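MucR Phosphodiesterase (Pseudomonas aeruginosa, PDB 5M1T) is a phosphodiesterase of the EAL-domain family, modelled here with the ligand C2E and two magnesium ions bound. Local coordinates at residues 43-48 and 68-73; 48-53 and 101-106. All coordinates share one frame; numbering follows the deposited sequence.

Overall arrangement
Interactions 1 and 2 follow one strand, 46-55, from its start towards its end, with centres about 14 Å apart and Leu48 common to both. In interaction 1 the beginning of this strand pairs with the end of strand 61-72, its antiparallel neighbour in the sheet of the EAL domain. Interaction 2 takes the next residues of the strand across to helix 93-113, which comes later in the chain, so the segments alternate in sequence. The two contacts also meet directly, where Arg69 CG packs on His49 CG at 3.8 Å. Leu68, Arg69 and Gln51 belong to the C2E pocket, so the same hairpin serves sheet, helix and ligand.

Interaction 1 of 2, residues 43-48 and 68-73. With C2E (9,9'-[(2R,3R,3aS,5S,7aR,9R,10R,10aS,12S,14aR)-3,5,10,12-tetrahydroxy-5,12-dioxidooctahydro-2H,7H-difuro[3,2-d:3',2'-j][1,3,7,9,2,8]tetraoxadiphosphacyclododecine-2,9-diyl]bis(2-amino-1,9-dihydro-6H-purin-6-one)), chain C.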
ATOM      1  N   ARG A  43     -25.305  -6.853   8.213  1.00 32.95           N
ATOM      2  CA  ARG A  43     -26.461  -6.379   8.953  1.00 33.69           C
ATOM      3  C   ARG A  43     -26.916  -4.974   8.536  1.00 32.41           C
ATOM      4  O   ARG A  43     -27.840  -4.456   9.136  1.00 32.33           O
ATOM      5  CB  ARG A  43     -26.153  -6.388  10.464  1.00 36.08           C
ATOM      6  CG  ARG A  43     -25.639  -7.710  11.035  1.00 38.30           C
ATOM      7  CD  ARG A  43     -26.736  -8.647  11.506  1.00 40.97           C
ATOM      8  NE  ARG A  43     -26.378 -10.048  11.202  1.00 45.19           N
ATOM      9  CZ  ARG A  43     -26.852 -10.772  10.165  1.00 46.64           C
ATOM     10  NH1 ARG A  43     -27.737 -10.277   9.299  1.00 47.95           N
ATOM     11  NH2 ARG A  43     -26.431 -12.012   9.978  1.00 46.76           N
ATOM     12  N   ARG A  44     -26.280  -4.376   7.532  1.00 31.68           N
ATOM     13  CA  ARG A  44     -26.548  -2.991   7.053  1.00 31.86           C
ATOM     14  C   ARG A  44     -26.488  -1.963   8.169  1.00 30.48           C
ATOM     15  O   ARG A  44     -27.250  -1.009   8.220  1.00 30.32           O
ATOM     16  CB  ARG A  44     -27.884  -2.838   6.319  1.00 34.58           C
ATOM     17  CG  ARG A  44     -28.234  -3.932   5.329  1.00 37.59           C
ATOM     18  CD  ARG A  44     -27.252  -4.089   4.184  1.00 39.92           C
ATOM     19  NE  ARG A  44     -27.985  -4.586   3.018  1.00 43.73           N
ATOM     20  CZ  ARG A  44     -27.516  -4.619   1.768  1.00 46.64           C
ATOM     21  NH1 ARG A  44     -26.276  -4.199   1.478  1.00 46.94           N
ATOM     22  NH2 ARG A  44     -28.299  -5.095   0.803  1.00 47.41           N
ATOM     23  N   GLN A  45     -25.566  -2.166   9.089  1.00 29.44           N
ATOM     24  CA  GLN A  45     -25.454  -1.281  10.204  1.00 28.12           C
ATOM     25  C   GLN A  45     -24.524  -0.105   9.891  1.00 27.60           C
ATOM     26  O   GLN A  45     -24.516   0.876  10.642  1.00 26.75           O
ATOM     27  CB  GLN A  45     -24.986  -2.085  11.410  1.00 27.76           C
ATOM     28  CG  GLN A  45     -26.032  -3.091  11.890  1.00 27.57           C
ATOM     29  CD  GLN A  45     -25.486  -3.962  12.991  1.00 27.63           C
ATOM     30  OE1 GLN A  45     -24.284  -3.960  13.239  1.00 26.86           O
ATOM     31  NE2 GLN A  45     -26.345  -4.707  13.645  1.00 28.19           N
ATOM     32  N   LEU A  46     -23.758  -0.204   8.793  1.00 27.28           N
ATOM     33  CA  LEU A  46     -22.835   0.864   8.398  1.00 27.25           C
ATOM     34  C   LEU A  46     -23.479   1.857   7.451  1.00 27.09           C
ATOM     35  O   LEU A  46     -24.076   1.480   6.442  1.00 27.12           O
ATOM     36  CB  LEU A  46     -21.528   0.314   7.805  1.00 27.20           C
ATOM     37  CG  LEU A  46     -20.633  -0.512   8.725  1.00 27.53           C
ATOM     38  CD1 LEU A  46     -19.274  -0.807   8.078  1.00 27.78           C
ATOM     39  CD2 LEU A  46     -20.445   0.159  10.072  1.00 27.70           C
ATOM     40  N   VAL A  47     -23.342   3.147   7.783  1.00 26.71           N
ATOM     41  CA  VAL A  47     -23.937   4.229   6.999  1.00 26.33           C
ATOM     42  C   VAL A  47     -22.945   5.364   6.788  1.00 25.59           C
ATOM     43  O   VAL A  47     -22.048   5.563   7.609  1.00 25.76           O
ATOM     44  CB  VAL A  47     -25.193   4.788   7.703  1.00 27.51           C
ATOM     45  CG1 VAL A  47     -26.230   3.705   7.856  1.00 28.89           C
ATOM     46  CG2 VAL A  47     -24.855   5.367   9.073  1.00 27.68           C
ATOM     47  N   LEU A  48     -23.103   6.128   5.714  1.00 25.18           N
ATOM     48  CA  LEU A  48     -22.298   7.333   5.526  1.00 25.07           C
ATOM     49  C   LEU A  48     -23.028   8.577   5.958  1.00 25.70           C
ATOM     50  O   LEU A  48     -24.192   8.794   5.602  1.00 24.97           O
ATOM     51  CB  LEU A  48     -21.877   7.513   4.081  1.00 24.33           C
ATOM     52  CG  LEU A  48     -20.803   6.598   3.566  1.00 23.74           C
ATOM     53  CD1 LEU A  48     -20.419   7.025   2.151  1.00 23.05           C
ATOM     54  CD2 LEU A  48     -19.588   6.656   4.468  1.00 23.60           C
ATOM     55  N   LEU A  68     -17.829   7.754   8.012  1.00 22.52           N
ATOM     56  CA  LEU A  68     -18.459   6.503   8.325  1.00 22.56           C
ATOM     57  C   LEU A  68     -19.052   6.546   9.727  1.00 23.26           C
ATOM     58  O   LEU A  68     -18.451   7.105  10.657  1.00 22.70           O
ATOM     59  CB  LEU A  68     -17.437   5.376   8.206  1.00 22.68           C
ATOM     60  CG  LEU A  68     -17.913   3.916   8.353  1.00 23.21           C
ATOM     61  CD1 LEU A  68     -18.858   3.550   7.237  1.00 23.37           C
ATOM     62  CD2 LEU A  68     -16.712   2.968   8.385  1.00 23.25           C
ATOM     63  N   ARG A  69     -20.247   5.976   9.868  1.00 23.86           N
ATOM     64  CA  ARG A  69     -20.878   5.790  11.167  1.00 24.79           C
ATOM     65  C   ARG A  69     -21.374   4.336  11.299  1.00 25.70           C
ATOM     66  O   ARG A  69     -21.632   3.646  10.296  1.00 25.27           O
ATOM     67  CB  ARG A  69     -22.032   6.746  11.311  1.00 25.10           C
ATOM     68  CG  ARG A  69     -21.631   8.219  11.208  1.00 25.87           C
ATOM     69  CD  ARG A  69     -21.172   8.746  12.560  1.00 26.07           C
ATOM     70  NE  ARG A  69     -20.680  10.131  12.511  1.00 26.91           N
ATOM     71  CZ  ARG A  69     -19.479  10.526  12.074  1.00 26.46           C
ATOM     72  NH1 ARG A  69     -18.610   9.668  11.584  1.00 26.51           N
ATOM     73  NH2 ARG A  69     -19.152  11.803  12.111  1.00 26.63           N
ATOM     74  N   TRP A  70     -21.501   3.862  12.526  1.00 26.71           N
ATOM     75  CA  TRP A  70     -22.013   2.512  12.741  1.00 28.11           C
ATOM     76  C   TRP A  70     -23.250   2.598  13.644  1.00 29.06           C
ATOM     77  O   TRP A  70     -23.152   2.944  14.821  1.00 29.56           O
ATOM     78  CB  TRP A  70     -20.882   1.642  13.312  1.00 28.47           C
ATOM     79  CG  TRP A  70     -21.208   0.200  13.605  1.00 29.65           C
ATOM     80  CD1 TRP A  70     -22.328  -0.484  13.270  1.00 30.17           C
ATOM     81  CD2 TRP A  70     -20.353  -0.728  14.276  1.00 30.13           C
ATOM     82  NE1 TRP A  70     -22.231  -1.788  13.699  1.00 31.16           N
ATOM     83  CE2 TRP A  70     -21.020  -1.961  14.315  1.00 30.77           C
ATOM     84  CE3 TRP A  70     -19.076  -0.630  14.838  1.00 30.47           C
ATOM     85  CZ2 TRP A  70     -20.459  -3.106  14.912  1.00 31.49           C
ATOM     86  CZ3 TRP A  70     -18.507  -1.774  15.418  1.00 30.99           C
ATOM     87  CH2 TRP A  70     -19.207  -2.990  15.453  1.00 31.04           C
ATOM     88  N   GLU A  71     -24.415   2.351  13.066  1.00 30.41           N
ATOM     89  CA  GLU A  71     -25.649   2.267  13.835  1.00 32.27           C
ATOM     90  C   GLU A  71     -25.707   0.917  14.511  1.00 31.99           C
ATOM     91  O   GLU A  71     -26.137  -0.069  13.929  1.00 29.34           O
ATOM     92  CB  GLU A  71     -26.888   2.403  12.953  1.00 33.64           C
ATOM     93  CG  GLU A  71     -26.964   3.695  12.181  1.00 35.60           C
ATOM     94  CD  GLU A  71     -28.143   3.717  11.221  1.00 38.04           C
ATOM     95  OE1 GLU A  71     -28.579   2.617  10.750  1.00 39.61           O
ATOM     96  OE2 GLU A  71     -28.631   4.835  10.959  1.00 37.50           O
ATOM     97  N   HIS A  72     -25.297   0.900  15.767  1.00 33.31           N
ATOM     98  CA  HIS A  72     -25.274  -0.333  16.526  1.00 34.31           C
ATOM     99  C   HIS A  72     -26.585  -0.575  17.311  1.00 34.71           C
ATOM    100  O   HIS A  72     -27.058   0.295  18.044  1.00 33.64           O
ATOM    101  CB  HIS A  72     -24.058  -0.358  17.452  1.00 34.58           C
ATOM    102  CG  HIS A  72     -23.718  -1.724  17.931  1.00 35.89           C
ATOM    103  ND1 HIS A  72     -24.372  -2.326  18.986  1.00 36.54           N
ATOM    104  CD2 HIS A  72     -22.837  -2.637  17.464  1.00 36.57           C
ATOM    105  CE1 HIS A  72     -23.886  -3.539  19.171  1.00 36.73           C
ATOM    106  NE2 HIS A  72     -22.956  -3.754  18.259  1.00 36.93           N
ATOM    107  N   PRO A  73     -27.175  -1.774  17.158  1.00 35.58           N
ATOM    108  CA  PRO A  73     -28.462  -2.014  17.814  1.00 37.34           C
ATOM    109  C   PRO A  73     -28.419  -1.867  19.358  1.00 40.07           C
ATOM    110  O   PRO A  73     -29.380  -1.384  19.942  1.00 41.00           O
ATOM    111  CB  PRO A  73     -28.834  -3.444  17.378  1.00 37.21           C
ATOM    112  CG  PRO A  73     -27.549  -4.097  16.978  1.00 36.53           C
ATOM    113  CD  PRO A  73     -26.639  -2.983  16.501  1.00 36.08           C
TER
HETATM  114  P1  C2E C 701     -11.031  13.201   9.690  1.00 22.24           P
HETATM  115  O2P C2E C 701     -10.674  12.760   8.298  1.00 20.84           O
HETATM  116  O1P C2E C 701     -10.156  14.297  10.264  1.00 23.32           O
HETATM  117  O5' C2E C 701     -12.552  13.678   9.655  1.00 22.29           O
HETATM  118  C5' C2E C 701     -12.961  14.847  10.330  1.00 23.46           C
HETATM  119  C4' C2E C 701     -13.440  14.530  11.728  1.00 24.20           C
HETATM  120  O4' C2E C 701     -13.656  15.773  12.424  1.00 24.39           O
HETATM  121  C3' C2E C 701     -14.774  13.802  11.737  1.00 24.54           C
HETATM  122  O3' C2E C 701     -14.816  12.938  12.872  1.00 24.24           O
HETATM  123  C2' C2E C 701     -15.793  14.904  11.922  1.00 24.90           C
HETATM  124  O2' C2E C 701     -17.009  14.455  12.520  1.00 24.85           O
HETATM  125  C1' C2E C 701     -15.015  15.811  12.864  1.00 25.52           C
HETATM  126  N9  C2E C 701     -15.468  17.201  12.864  1.00 26.89           N
HETATM  127  C8  C2E C 701     -15.817  17.940  11.798  1.00 28.42           C
HETATM  128  N7  C2E C 701     -16.170  19.184  12.191  1.00 28.63           N
HETATM  129  C5  C2E C 701     -16.031  19.244  13.523  1.00 27.16           C
HETATM  130  C6  C2E C 701     -16.232  20.261  14.560  1.00 27.17           C
HETATM  131  O6  C2E C 701     -16.617  21.409  14.245  1.00 26.62           O
HETATM  132  N1  C2E C 701     -15.976  19.906  15.830  1.00 27.66           N
HETATM  133  C2  C2E C 701     -15.557  18.665  16.168  1.00 27.78           C
HETATM  134  N2  C2E C 701     -15.322  18.364  17.466  1.00 28.62           N
HETATM  135  N3  C2E C 701     -15.343  17.692  15.265  1.00 27.41           N
HETATM  136  C4  C2E C 701     -15.571  17.929  13.959  1.00 27.29           C
HETATM  137  P11 C2E C 701     -15.317  11.418  12.726  1.00 24.35           P
HETATM  138  O21 C2E C 701     -16.529  11.397  11.808  1.00 25.26           O
HETATM  139  O11 C2E C 701     -15.680  10.902  14.077  1.00 23.75           O
HETATM  140  O5A C2E C 701     -14.123  10.596  12.052  1.00 23.76           O
HETATM  141  C5A C2E C 701     -12.866  10.534  12.732  1.00 23.16           C
HETATM  142  C4A C2E C 701     -11.807   9.997  11.795  1.00 22.66           C
HETATM  143  O4A C2E C 701     -12.168   8.708  11.311  1.00 22.85           O
HETATM  144  C3A C2E C 701     -11.665  10.815  10.538  1.00 22.98           C
HETATM  145  O3A C2E C 701     -10.884  11.980  10.733  1.00 23.46           O
HETATM  146  C2A C2E C 701     -11.026   9.840   9.583  1.00 22.75           C
HETATM  147  O2A C2E C 701      -9.628   9.729   9.808  1.00 23.97           O
HETATM  148  C1A C2E C 701     -11.663   8.533   9.983  1.00 22.88           C
HETATM  149  N91 C2E C 701     -12.750   8.173   9.028  1.00 23.00           N
HETATM  150  C81 C2E C 701     -14.039   8.573   9.021  1.00 22.66           C
HETATM  151  N71 C2E C 701     -14.719   7.990   7.997  1.00 22.34           N
HETATM  152  C51 C2E C 701     -13.840   7.209   7.345  1.00 22.03           C
HETATM  153  C61 C2E C 701     -13.869   6.318   6.172  1.00 22.16           C
HETATM  154  O61 C2E C 701     -14.924   6.171   5.519  1.00 22.02           O
HETATM  155  N11 C2E C 701     -12.730   5.691   5.830  1.00 22.23           N
HETATM  156  C21 C2E C 701     -11.583   5.864   6.522  1.00 22.82           C
HETATM  157  N21 C2E C 701     -10.474   5.211   6.134  1.00 24.19           N
HETATM  158  N31 C2E C 701     -11.476   6.663   7.605  1.00 22.31           N
HETATM  159  C41 C2E C 701     -12.557   7.343   8.028  1.00 22.18           C
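Leu46-Leu48 and Leu68-His72 run antiparallel, their axes 4.8 Å apart at closest approach, with Val47 and Arg69 as a hydrogen-bonded pair between the non-hydrogen-bonded pairs Leu46-Trp70 and Leu48-Leu68. This is the open end of the beta hairpin formed by strands 46-55 and 61-72 in the EAL domain. Just before the strand, Gln45 O accepts Glu71 N at 2.8 Å. Trp70 NE1 gives Gln45 OE1 a nearly straight bond of 3.0 Å (176° at the hydrogen), lying in the ring plane but tilted from the amide plane, while Gln45 NE2 rests against Pro73 CD. A Trp70 chi1 of -180° swings the indole to where NE1 meets Gln45. Leu46 CD2 touches Trp70 CB and CG, both at 3.6 Å, and Phe83 meets the ring edge-to-face. On the sheet face of Val47 and Arg69, Val47 CG2 touches Arg69 CB; Val47 CG1 touches Glu71 CD, the side chains crossing at about a right angle. Two neighbouring residues reach C2E: Leu68 N gives N71 a nearly straight hydrogen bond of 3.1 Å, and Arg69 NH1 and NH2 each hydrogen-bond phosphate oxygen O21 at 2.7 Å. Arg69 NH1 also bonds Leu68 O at 2.7 Å, from above that carbonyl plane.

Interaction 2 of 2, residues 48-53 and 101-106; sequences LHYQPK and LDEACR. With C2E (9,9'-[(2R,3R,3aS,5S,7aR,9R,10R,10aS,12S,14aR)-3,5,10,12-tetrahydroxy-5,12-dioxidooctahydro-2H,7H-difuro[3,2-d:3',2'-j][1,3,7,9,2,8]tetraoxadiphosphacyclododecine-2,9-diyl]bis(2-amino-1,9-dihydro-6H-purin-6-one)), chain C.
Glu103 OE2 is gripped by water 2, which bridges it to Tyr50 OH and lies 2.7 Å from each of these oxygens, and by Arg106 from its own helix. Tyr50 OH donates to water 2, which in turn donates a hydrogen bond to Glu103 OE2. Water 1 accepts from Leu48 N and gives only a weak bond to Glu103 OE2. No direct hydrogen bond joins the two segments. One turn along the helix, Arg106 holds Glu103 side-on: NE reaches OE1 at 3.1 Å from above the carboxylate plane, and NH2 forms the salt bridge to OE2 at 2.9 Å, on the syn side but tilted from the carboxylate plane. This grip restrains the rotation of the carboxylate and probably steadies its negative charge. The Glu103 chi1 of 175° sets CG against the strand, 3.8 Å from Leu48 CD1; the bend at chi2 then turns the carboxylate towards the waters and Arg106. Leu48 CD1 also lies 4.1 Å from Ala104 CB, and the Tyr50 hydroxyl comes over Glu103 CG at 3.9 Å, its side chain crossing that of Glu103 at about a right angle. Trp111 meets the Tyr50 ring edge-to-face. The next strand residue, Gln51, belongs to the ligand pocket, with NE2 3.1 Å from C2E N7. A first strand, 46-55, that runs antiparallel to its neighbour 61-72, here with helix 93-113 covering the sheet and the pocket residue Gln51 on the same strand, is characteristic of the modified alpha/beta barrel of EAL domains.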
ATOM      1  N   LEU A  48     -23.103   6.128   5.714  1.00 25.18           N
ATOM      2  CA  LEU A  48     -22.298   7.333   5.526  1.00 25.07           C
ATOM      3  C   LEU A  48     -23.028   8.577   5.958  1.00 25.70           C
ATOM      4  O   LEU A  48     -24.192   8.794   5.602  1.00 24.97           O
ATOM      5  CB  LEU A  48     -21.877   7.513   4.081  1.00 24.33           C
ATOM      6  CG  LEU A  48     -20.803   6.598   3.566  1.00 23.74           C
ATOM      7  CD1 LEU A  48     -20.419   7.025   2.151  1.00 23.05           C
ATOM      8  CD2 LEU A  48     -19.588   6.656   4.468  1.00 23.60           C
ATOM      9  N   HIS A  49     -22.323   9.404   6.727  1.00 25.73           N
ATOM     10  CA  HIS A  49     -22.748  10.776   6.932  1.00 25.46           C
ATOM     11  C   HIS A  49     -21.820  11.668   6.113  1.00 25.02           C
ATOM     12  O   HIS A  49     -20.710  11.274   5.747  1.00 25.53           O
ATOM     13  CB  HIS A  49     -22.724  11.117   8.407  1.00 25.62           C
ATOM     14  CG  HIS A  49     -23.842  10.481   9.174  1.00 26.31           C
ATOM     15  ND1 HIS A  49     -24.240  10.912  10.423  1.00 26.67           N
ATOM     16  CD2 HIS A  49     -24.663   9.453   8.854  1.00 26.62           C
ATOM     17  CE1 HIS A  49     -25.231  10.153  10.855  1.00 26.88           C
ATOM     18  NE2 HIS A  49     -25.512   9.266   9.917  1.00 27.62           N
ATOM     19  N   TYR A  50     -22.303  12.851   5.787  1.00 24.31           N
ATOM     20  CA  TYR A  50     -21.623  13.740   4.895  1.00 23.96           C
ATOM     21  C   TYR A  50     -21.535  15.077   5.585  1.00 23.97           C
ATOM     22  O   TYR A  50     -22.535  15.563   6.120  1.00 24.95           O
ATOM     23  CB  TYR A  50     -22.401  13.856   3.577  1.00 24.78           C
ATOM     24  CG  TYR A  50     -22.574  12.518   2.887  1.00 24.22           C
ATOM     25  CD1 TYR A  50     -21.591  12.006   2.088  1.00 24.18           C
ATOM     26  CD2 TYR A  50     -23.711  11.773   3.065  1.00 24.60           C
ATOM     27  CE1 TYR A  50     -21.718  10.764   1.481  1.00 24.14           C
ATOM     28  CE2 TYR A  50     -23.856  10.525   2.465  1.00 24.73           C
ATOM     29  CZ  TYR A  50     -22.860  10.022   1.677  1.00 24.12           C
ATOM     30  OH  TYR A  50     -23.031   8.798   1.067  1.00 23.74           O
ATOM     31  N   GLN A  51     -20.335  15.656   5.624  1.00 23.29           N
ATOM     32  CA  GLN A  51     -20.163  17.002   6.167  1.00 23.53           C
ATOM     33  C   GLN A  51     -19.830  18.038   5.077  1.00 23.00           C
ATOM     34  O   GLN A  51     -18.889  17.868   4.311  1.00 22.41           O
ATOM     35  CB  GLN A  51     -19.104  17.030   7.244  1.00 23.30           C
ATOM     36  CG  GLN A  51     -19.238  18.315   8.054  1.00 23.92           C
ATOM     37  CD  GLN A  51     -18.158  18.496   9.074  1.00 23.69           C
ATOM     38  OE1 GLN A  51     -17.080  17.904   8.963  1.00 22.92           O
ATOM     39  NE2 GLN A  51     -18.452  19.307  10.098  1.00 24.22           N
ATOM     40  N   PRO A  52     -20.625  19.106   4.994  1.00 23.52           N
ATOM     41  CA  PRO A  52     -20.401  20.170   4.014  1.00 23.90           C
ATOM     42  C   PRO A  52     -19.038  20.804   4.106  1.00 24.26           C
ATOM     43  O   PRO A  52     -18.554  21.031   5.234  1.00 24.07           O
ATOM     44  CB  PRO A  52     -21.434  21.230   4.394  1.00 24.15           C
ATOM     45  CG  PRO A  52     -22.469  20.550   5.215  1.00 24.11           C
ATOM     46  CD  PRO A  52     -21.814  19.352   5.835  1.00 24.17           C
ATOM     47  N   LYS A  53     -18.400  21.054   2.965  1.00 25.39           N
ATOM     48  CA  LYS A  53     -17.219  21.923   2.934  1.00 27.63           C
ATOM     49  C   LYS A  53     -17.735  23.157   2.205  1.00 28.07           C
ATOM     50  O   LYS A  53     -18.420  23.037   1.189  1.00 27.89           O
ATOM     51  CB  LYS A  53     -16.022  21.344   2.168  1.00 29.03           C
ATOM     52  CG  LYS A  53     -15.600  19.932   2.585  1.00 31.63           C
ATOM     53  CD  LYS A  53     -14.759  19.224   1.509  1.00 33.52           C
ATOM     54  CE  LYS A  53     -13.676  20.139   0.945  1.00 34.60           C
ATOM     55  NZ  LYS A  53     -13.049  19.491  -0.242  1.00 36.14           N
ATOM     56  N   LEU A 101     -16.479   3.647  -0.573  1.00 22.31           N
ATOM     57  CA  LEU A 101     -16.199   4.217  -1.887  1.00 22.63           C
ATOM     58  C   LEU A 101     -17.381   4.050  -2.852  1.00 22.81           C
ATOM     59  O   LEU A 101     -17.754   4.994  -3.537  1.00 22.68           O
ATOM     60  CB  LEU A 101     -14.953   3.553  -2.472  1.00 23.01           C
ATOM     61  CG  LEU A 101     -14.406   4.073  -3.803  1.00 23.60           C
ATOM     62  CD1 LEU A 101     -14.117   5.564  -3.804  1.00 23.72           C
ATOM     63  CD2 LEU A 101     -13.146   3.282  -4.094  1.00 23.73           C
ATOM     64  N   ASP A 102     -17.950   2.845  -2.898  1.00 22.70           N
ATOM     65  CA  ASP A 102     -19.138   2.562  -3.719  1.00 23.12           C
ATOM     66  C   ASP A 102     -20.320   3.494  -3.412  1.00 23.10           C
ATOM     67  O   ASP A 102     -20.834   4.127  -4.291  1.00 23.02           O
ATOM     68  CB  ASP A 102     -19.611   1.132  -3.480  1.00 23.26           C
ATOM     69  CG  ASP A 102     -20.798   0.774  -4.324  1.00 23.89           C
ATOM     70  OD1 ASP A 102     -20.654   0.785  -5.565  1.00 24.23           O
ATOM     71  OD2 ASP A 102     -21.882   0.502  -3.761  1.00 24.80           O
ATOM     72  N   GLU A 103     -20.713   3.553  -2.149  1.00 23.76           N
ATOM     73  CA  GLU A 103     -21.827   4.379  -1.689  1.00 24.80           C
ATOM     74  C   GLU A 103     -21.573   5.873  -1.878  1.00 24.31           C
ATOM     75  O   GLU A 103     -22.493   6.634  -2.146  1.00 24.62           O
ATOM     76  CB  GLU A 103     -22.097   4.095  -0.196  1.00 25.50           C
ATOM     77  CG  GLU A 103     -23.153   4.970   0.443  1.00 26.43           C
ATOM     78  CD  GLU A 103     -24.589   4.640   0.022  1.00 27.56           C
ATOM     79  OE1 GLU A 103     -24.827   3.694  -0.760  1.00 28.34           O
ATOM     80  OE2 GLU A 103     -25.495   5.359   0.472  1.00 28.52           O
ATOM     81  N   ALA A 104     -20.330   6.303  -1.711  1.00 23.68           N
ATOM     82  CA  ALA A 104     -19.986   7.702  -1.913  1.00 22.83           C
ATOM     83  C   ALA A 104     -20.116   8.037  -3.399  1.00 22.70           C
ATOM     84  O   ALA A 104     -20.577   9.107  -3.789  1.00 21.53           O
ATOM     85  CB  ALA A 104     -18.566   7.958  -1.441  1.00 22.57           C
ATOM     86  N   CYS A 105     -19.646   7.140  -4.242  1.00 22.87           N
ATOM     87  CA  CYS A 105     -19.728   7.381  -5.680  1.00 24.11           C
ATOM     88  C   CYS A 105     -21.169   7.352  -6.145  1.00 24.25           C
ATOM     89  O   CYS A 105     -21.557   8.123  -7.001  1.00 24.12           O
ATOM     90  CB  CYS A 105     -18.868   6.380  -6.471  1.00 24.69           C
ATOM     91  SG  CYS A 105     -17.084   6.707  -6.338  1.00 25.38           S
ATOM     92  N   ARG A 106     -21.968   6.474  -5.564  1.00 25.93           N
ATOM     93  CA  ARG A 106     -23.387   6.359  -5.903  1.00 26.48           C
ATOM     94  C   ARG A 106     -24.080   7.655  -5.559  1.00 26.10           C
ATOM     95  O   ARG A 106     -24.843   8.224  -6.365  1.00 25.48           O
ATOM     96  CB  ARG A 106     -24.033   5.225  -5.123  1.00 28.01           C
ATOM     97  CG  ARG A 106     -25.415   4.828  -5.652  1.00 29.97           C
ATOM     98  CD  ARG A 106     -26.113   3.766  -4.802  1.00 32.13           C
ATOM     99  NE  ARG A 106     -26.345   4.210  -3.427  1.00 34.12           N
ATOM    100  CZ  ARG A 106     -27.339   5.024  -3.033  1.00 37.04           C
ATOM    101  NH1 ARG A 106     -28.248   5.478  -3.890  1.00 38.71           N
ATOM    102  NH2 ARG A 106     -27.432   5.392  -1.752  1.00 38.07           N
TER
HETATM  103  P1  C2E C 701     -11.031  13.201   9.690  1.00 22.24           P
HETATM  104  O2P C2E C 701     -10.674  12.760   8.298  1.00 20.84           O
HETATM  105  O1P C2E C 701     -10.156  14.297  10.264  1.00 23.32           O
HETATM  106  O5' C2E C 701     -12.552  13.678   9.655  1.00 22.29           O
HETATM  107  C5' C2E C 701     -12.961  14.847  10.330  1.00 23.46           C
HETATM  108  C4' C2E C 701     -13.440  14.530  11.728  1.00 24.20           C
HETATM  109  O4' C2E C 701     -13.656  15.773  12.424  1.00 24.39           O
HETATM  110  C3' C2E C 701     -14.774  13.802  11.737  1.00 24.54           C
HETATM  111  O3' C2E C 701     -14.816  12.938  12.872  1.00 24.24           O
HETATM  112  C2' C2E C 701     -15.793  14.904  11.922  1.00 24.90           C
HETATM  113  O2' C2E C 701     -17.009  14.455  12.520  1.00 24.85           O
HETATM  114  C1' C2E C 701     -15.015  15.811  12.864  1.00 25.52           C
HETATM  115  N9  C2E C 701     -15.468  17.201  12.864  1.00 26.89           N
HETATM  116  C8  C2E C 701     -15.817  17.940  11.798  1.00 28.42           C
HETATM  117  N7  C2E C 701     -16.170  19.184  12.191  1.00 28.63           N
HETATM  118  C5  C2E C 701     -16.031  19.244  13.523  1.00 27.16           C
HETATM  119  C6  C2E C 701     -16.232  20.261  14.560  1.00 27.17           C
HETATM  120  O6  C2E C 701     -16.617  21.409  14.245  1.00 26.62           O
HETATM  121  N1  C2E C 701     -15.976  19.906  15.830  1.00 27.66           N
HETATM  122  C2  C2E C 701     -15.557  18.665  16.168  1.00 27.78           C
HETATM  123  N2  C2E C 701     -15.322  18.364  17.466  1.00 28.62           N
HETATM  124  N3  C2E C 701     -15.343  17.692  15.265  1.00 27.41           N
HETATM  125  C4  C2E C 701     -15.571  17.929  13.959  1.00 27.29           C
HETATM  126  P11 C2E C 701     -15.317  11.418  12.726  1.00 24.35           P
HETATM  127  O21 C2E C 701     -16.529  11.397  11.808  1.00 25.26           O
HETATM  128  O11 C2E C 701     -15.680  10.902  14.077  1.00 23.75           O
HETATM  129  O5A C2E C 701     -14.123  10.596  12.052  1.00 23.76           O
HETATM  130  C5A C2E C 701     -12.866  10.534  12.732  1.00 23.16           C
HETATM  131  C4A C2E C 701     -11.807   9.997  11.795  1.00 22.66           C
HETATM  132  O4A C2E C 701     -12.168   8.708  11.311  1.00 22.85           O
HETATM  133  C3A C2E C 701     -11.665  10.815  10.538  1.00 22.98           C
HETATM  134  O3A C2E C 701     -10.884  11.980  10.733  1.00 23.46           O
HETATM  135  C2A C2E C 701     -11.026   9.840   9.583  1.00 22.75           C
HETATM  136  O2A C2E C 701      -9.628   9.729   9.808  1.00 23.97           O
HETATM  137  C1A C2E C 701     -11.663   8.533   9.983  1.00 22.88           C
HETATM  138  N91 C2E C 701     -12.750   8.173   9.028  1.00 23.00           N
HETATM  139  C81 C2E C 701     -14.039   8.573   9.021  1.00 22.66           C
HETATM  140  N71 C2E C 701     -14.719   7.990   7.997  1.00 22.34           N
HETATM  141  C51 C2E C 701     -13.840   7.209   7.345  1.00 22.03           C
HETATM  142  C61 C2E C 701     -13.869   6.318   6.172  1.00 22.16           C
HETATM  143  O61 C2E C 701     -14.924   6.171   5.519  1.00 22.02           O
HETATM  144  N11 C2E C 701     -12.730   5.691   5.830  1.00 22.23           N
HETATM  145  C21 C2E C 701     -11.583   5.864   6.522  1.00 22.82           C
HETATM  146  N21 C2E C 701     -10.474   5.211   6.134  1.00 24.19           N
HETATM  147  N31 C2E C 701     -11.476   6.663   7.605  1.00 22.31           N
HETATM  148  C41 C2E C 701     -12.557   7.343   8.028  1.00 22.18           C
HETATM  149  O   HOH W   1     -24.973   5.136   3.791  1.00 24.74           O
HETATM  150  O   HOH W   2     -25.621   7.975   1.152  1.00 27.81           O